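Local coordinates for beta-glucoside phosphorylase BglX (Unidentified, PDB 5VQE) that catalyses the phosphorolysis of beta-glucosides as a retaining glycoside hydrolase family 3 enzyme working through a covalent glucosyl-enzyme intermediate, at the 2-deoxy-2-fluoro-alpha-D-glucopyranose site. Coordinates in Å, arbitrary orientation; residue numbers count along the deposited sequence, not the author numbering.

The 2-deoxy-2-fluoro-alpha-D-glucopyranose site. Residues 63, 92, 145, 163, 193-194, 205, 239, 288-289, 292, 318. With G2F (2-deoxy-2-fluoro-alpha-D-glucopyranose), chain B.
Trapping of a glycosyl-enzyme by a 2-fluoro sugar is exemplified in this family GH3 active site, where Asp288, the catalytic nucleophile, is esterified to G2F. The ester oxygen Asp288 OD1 is bonded to the anomeric carbon C1 of G2F at 1.4 Å, and a CG anti to the backbone N (chi1 -168°) carries the carboxyl group there. Met292 turns its bent chain (chi3 -66°) so that methyl CE meets G2F C1 at 3.5 Å. The fluorine F2 of G2F, which replaces the 2-hydroxyl and would slow turnover of the ester, has His194 CD2 beside it at 3.3 Å. The same imidazole, backed over the centre of one face by Lys193 CG, hydrogen-bonds tip-on through NE2 to the 3-hydroxyl O3 of G2F (2.8 Å, 168° at H). Arg163 NH2 also donates to O3, which lies in the guanidinium plane. Extended beyond CG, Lys193 brings NZ to bridge the 3- and 4-hydroxyls, donating to G2F O3 and G2F O4 at 3.0 Å each, while the carbonyl O of Tyr145, met nearly along its C=O axis, anchors the amino group. An alanine in place of Lys193 would probably loosen the grip on both hydroxyls and deprive the His194 ring of its backing. Asn92 spans the far end: amide ND2 donates to G2F O4 at 2.7 Å, and OD1 accepts from the 6-hydroxyl O6 on an in-plane lone pair. Around C6, Phe318 CE2 and Tyr145 CD2 supply apolar contacts, with Met63 SD 3.6 Å from G2F O6.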
ATOM      1  N   MET A  63      -5.472  11.834   7.754  1.00 11.75           N
ATOM      2  CA  MET A  63      -5.052  11.179   6.519  1.00 13.53           C
ATOM      3  C   MET A  63      -6.001  11.579   5.399  1.00 13.72           C
ATOM      4  O   MET A  63      -7.223  11.526   5.570  1.00 15.78           O
ATOM      5  CB  MET A  63      -5.041   9.651   6.644  1.00 13.47           C
ATOM      6  CG  MET A  63      -4.329   8.980   5.452  1.00 15.13           C
ATOM      7  SD  MET A  63      -4.778   7.269   5.083  1.00 15.73           S
ATOM      8  CE  MET A  63      -6.381   7.512   4.327  1.00 15.93           C
ATOM      9  N   ASN A  92      -1.668   7.404   1.975  1.00 10.44           N
ATOM     10  CA  ASN A  92      -1.242   6.094   1.476  1.00 10.25           C
ATOM     11  C   ASN A  92      -0.594   6.262   0.098  1.00 11.96           C
ATOM     12  O   ASN A  92      -1.119   5.826  -0.929  1.00 13.57           O
ATOM     13  CB  ASN A  92      -2.422   5.127   1.376  1.00 12.49           C
ATOM     14  CG  ASN A  92      -2.925   4.643   2.725  1.00 13.27           C
ATOM     15  OD1 ASN A  92      -4.127   4.732   3.040  1.00 13.68           O
ATOM     16  ND2 ASN A  92      -2.028   4.085   3.505  1.00  7.39           N
ATOM     17  N   TYR A 145       2.234   6.459   4.755  1.00 10.08           N
ATOM     18  CA  TYR A 145       2.009   5.178   5.412  1.00  8.90           C
ATOM     19  C   TYR A 145       2.656   4.064   4.596  1.00  9.41           C
ATOM     20  O   TYR A 145       1.984   3.116   4.184  1.00 11.26           O
ATOM     21  CB  TYR A 145       0.509   4.916   5.572  1.00 11.68           C
ATOM     22  CG  TYR A 145      -0.212   5.695   6.649  1.00 10.84           C
ATOM     23  CD1 TYR A 145       0.432   6.109   7.809  1.00 11.34           C
ATOM     24  CD2 TYR A 145      -1.570   5.972   6.520  1.00 12.62           C
ATOM     25  CE1 TYR A 145      -0.253   6.788   8.801  1.00 11.73           C
ATOM     26  CE2 TYR A 145      -2.260   6.644   7.507  1.00 13.69           C
ATOM     27  CZ  TYR A 145      -1.605   7.047   8.643  1.00 12.42           C
ATOM     28  OH  TYR A 145      -2.319   7.719   9.616  1.00 14.54           O
ATOM     29  N   ARG A 163       1.284  -5.169  -3.768  1.00 12.33           N
ATOM     30  CA  ARG A 163       1.634  -4.125  -2.812  1.00 11.33           C
ATOM     31  C   ARG A 163       2.976  -4.384  -2.143  1.00 11.93           C
ATOM     32  O   ARG A 163       3.505  -3.480  -1.480  1.00 11.36           O
ATOM     33  CB  ARG A 163       0.545  -3.988  -1.745  1.00 12.35           C
ATOM     34  CG  ARG A 163      -0.812  -3.530  -2.283  1.00 15.45           C
ATOM     35  CD  ARG A 163      -1.860  -3.560  -1.184  1.00 14.12           C
ATOM     36  NE  ARG A 163      -1.752  -2.432  -0.265  1.00 16.34           N
ATOM     37  CZ  ARG A 163      -2.219  -2.433   0.980  1.00 18.30           C
ATOM     38  NH1 ARG A 163      -2.821  -3.515   1.470  1.00 17.19           N
ATOM     39  NH2 ARG A 163      -2.074  -1.361   1.742  1.00 16.76           N
ATOM     40  N   LYS A 193       5.022  -1.225   7.491  1.00 10.45           N
ATOM     41  CA  LYS A 193       3.771  -1.938   7.735  1.00 11.36           C
ATOM     42  C   LYS A 193       3.813  -3.236   6.939  1.00 10.88           C
ATOM     43  O   LYS A 193       4.599  -3.363   5.999  1.00  8.74           O
ATOM     44  CB  LYS A 193       2.557  -1.072   7.345  1.00 10.66           C
ATOM     45  CG  LYS A 193       2.421  -0.771   5.849  1.00  9.67           C
ATOM     46  CD  LYS A 193       1.284   0.222   5.587  1.00 11.20           C
ATOM     47  CE  LYS A 193       0.944   0.329   4.112  1.00 10.73           C
ATOM     48  NZ  LYS A 193      -0.040   1.419   3.805  1.00 11.96           N
ATOM     49  N   HIS A 194       2.981  -4.222   7.300  1.00 10.46           N
ATOM     50  CA  HIS A 194       1.992  -4.218   8.380  1.00 13.54           C
ATOM     51  C   HIS A 194       2.445  -5.164   9.505  1.00 11.88           C
ATOM     52  O   HIS A 194       2.468  -6.374   9.322  1.00 10.14           O
ATOM     53  CB  HIS A 194       0.629  -4.684   7.857  1.00  9.30           C
ATOM     54  CG  HIS A 194       0.108  -3.887   6.698  1.00 12.21           C
ATOM     55  ND1 HIS A 194       0.408  -4.196   5.386  1.00 11.79           N
ATOM     56  CD2 HIS A 194      -0.713  -2.810   6.650  1.00 12.52           C
ATOM     57  CE1 HIS A 194      -0.196  -3.336   4.582  1.00 11.79           C
ATOM     58  NE2 HIS A 194      -0.887  -2.488   5.322  1.00 12.05           N
ATOM     59  N   GLN A 205      -7.133  -8.914   6.634  1.00 19.72           N
ATOM     60  CA  GLN A 205      -7.399  -8.351   7.956  1.00 20.01           C
ATOM     61  C   GLN A 205      -8.490  -7.288   7.937  1.00 23.10           C
ATOM     62  O   GLN A 205      -8.987  -6.907   9.011  1.00 18.78           O
ATOM     63  CB  GLN A 205      -6.120  -7.761   8.563  1.00 20.83           C
ATOM     64  CG  GLN A 205      -5.294  -6.906   7.606  1.00 24.35           C
ATOM     65  CD  GLN A 205      -4.529  -5.800   8.302  1.00 23.49           C
ATOM     66  OE1 GLN A 205      -4.758  -5.497   9.484  1.00 17.25           O
ATOM     67  NE2 GLN A 205      -3.601  -5.187   7.569  1.00 24.31           N
ATOM     68  N   MET A 239       3.417   0.752  11.660  1.00  8.29           N
ATOM     69  CA  MET A 239       1.978   0.530  11.742  1.00  8.50           C
ATOM     70  C   MET A 239       1.717  -0.883  12.246  1.00  9.66           C
ATOM     71  O   MET A 239       2.089  -1.866  11.591  1.00 10.95           O
ATOM     72  CB  MET A 239       1.296   0.757  10.393  1.00  8.79           C
ATOM     73  CG  MET A 239      -0.219   0.619  10.466  1.00 10.72           C
ATOM     74  SD  MET A 239      -1.065   1.012   8.929  1.00 13.42           S
ATOM     75  CE  MET A 239      -0.936   2.783   8.906  1.00 11.92           C
ATOM     76  N   ASP A 288      -3.214   0.185  12.474  1.00 11.08           N
ATOM     77  CA  ASP A 288      -3.967   0.199  11.237  1.00 13.19           C
ATOM     78  C   ASP A 288      -5.388   0.656  11.544  1.00 10.96           C
ATOM     79  O   ASP A 288      -5.816   0.680  12.703  1.00 12.92           O
ATOM     80  CB  ASP A 288      -3.952  -1.183  10.591  1.00 13.01           C
ATOM     81  CG  ASP A 288      -4.468  -1.168   9.170  1.00 18.89           C
ATOM     82  OD1 ASP A 288      -4.338  -0.112   8.484  1.00 14.16           O
ATOM     83  OD2 ASP A 288      -4.986  -2.224   8.774  1.00 18.36           O
ATOM     84  N   ALA A 289      -6.113   1.039  10.492  1.00 11.79           N
ATOM     85  CA  ALA A 289      -7.443   1.633  10.637  1.00 12.76           C
ATOM     86  C   ALA A 289      -8.330   0.817  11.572  1.00 12.13           C
ATOM     87  O   ALA A 289      -8.520  -0.389  11.374  1.00 12.38           O
ATOM     88  CB  ALA A 289      -8.098   1.755   9.256  1.00 15.72           C
ATOM     89  N   MET A 292     -11.753  -1.571  10.916  1.00 15.45           N
ATOM     90  CA  MET A 292     -11.698  -2.807  10.171  1.00 18.37           C
ATOM     91  C   MET A 292     -12.021  -3.993  11.061  1.00 16.74           C
ATOM     92  O   MET A 292     -11.805  -3.973  12.277  1.00 14.15           O
ATOM     93  CB  MET A 292     -10.335  -2.944   9.534  1.00 19.30           C
ATOM     94  CG  MET A 292     -10.217  -1.912   8.458  1.00 24.37           C
ATOM     95  SD  MET A 292      -8.875  -2.240   7.391  1.00 50.53           S
ATOM     96  CE  MET A 292      -7.597  -1.992   8.547  1.00 12.10           C
ATOM     97  N   PHE A 318      -7.997   6.425  12.877  1.00 12.72           N
ATOM     98  CA  PHE A 318      -9.386   6.563  12.453  1.00 12.50           C
ATOM     99  C   PHE A 318     -10.346   6.165  13.558  1.00 15.48           C
ATOM    100  O   PHE A 318     -10.016   5.344  14.421  1.00 13.49           O
ATOM    101  CB  PHE A 318      -9.711   5.737  11.202  1.00 13.16           C
ATOM    102  CG  PHE A 318      -8.812   6.010  10.038  1.00 14.42           C
ATOM    103  CD1 PHE A 318      -8.029   7.155   9.996  1.00 14.51           C
ATOM    104  CD2 PHE A 318      -8.755   5.119   8.974  1.00 15.23           C
ATOM    105  CE1 PHE A 318      -7.194   7.399   8.912  1.00 16.96           C
ATOM    106  CE2 PHE A 318      -7.921   5.360   7.892  1.00 14.74           C
ATOM    107  CZ  PHE A 318      -7.151   6.502   7.857  1.00 12.95           C
TER
HETATM  108  C1  G2F B 601      -5.054  -0.024   7.282  1.00 13.43           C
HETATM  109  C2  G2F B 601      -4.259  -0.659   6.096  1.00 16.96           C
HETATM  110  C3  G2F B 601      -2.966   0.183   5.881  1.00 11.41           C
HETATM  111  C4  G2F B 601      -3.373   1.673   5.665  1.00 13.57           C
HETATM  112  C5  G2F B 601      -4.189   2.144   6.917  1.00 12.95           C
HETATM  113  C6  G2F B 601      -4.698   3.628   6.731  1.00 13.96           C
HETATM  114  O3  G2F B 601      -2.379  -0.239   4.679  1.00 11.73           O
HETATM  115  O4  G2F B 601      -2.192   2.431   5.642  1.00  9.24           O
HETATM  116  O5  G2F B 601      -5.344   1.329   7.028  1.00 12.31           O
HETATM  117  O6  G2F B 601      -5.367   3.715   5.504  1.00 14.50           O
HETATM  118  F2  G2F B 601      -3.908  -1.928   6.400  1.00 13.36           F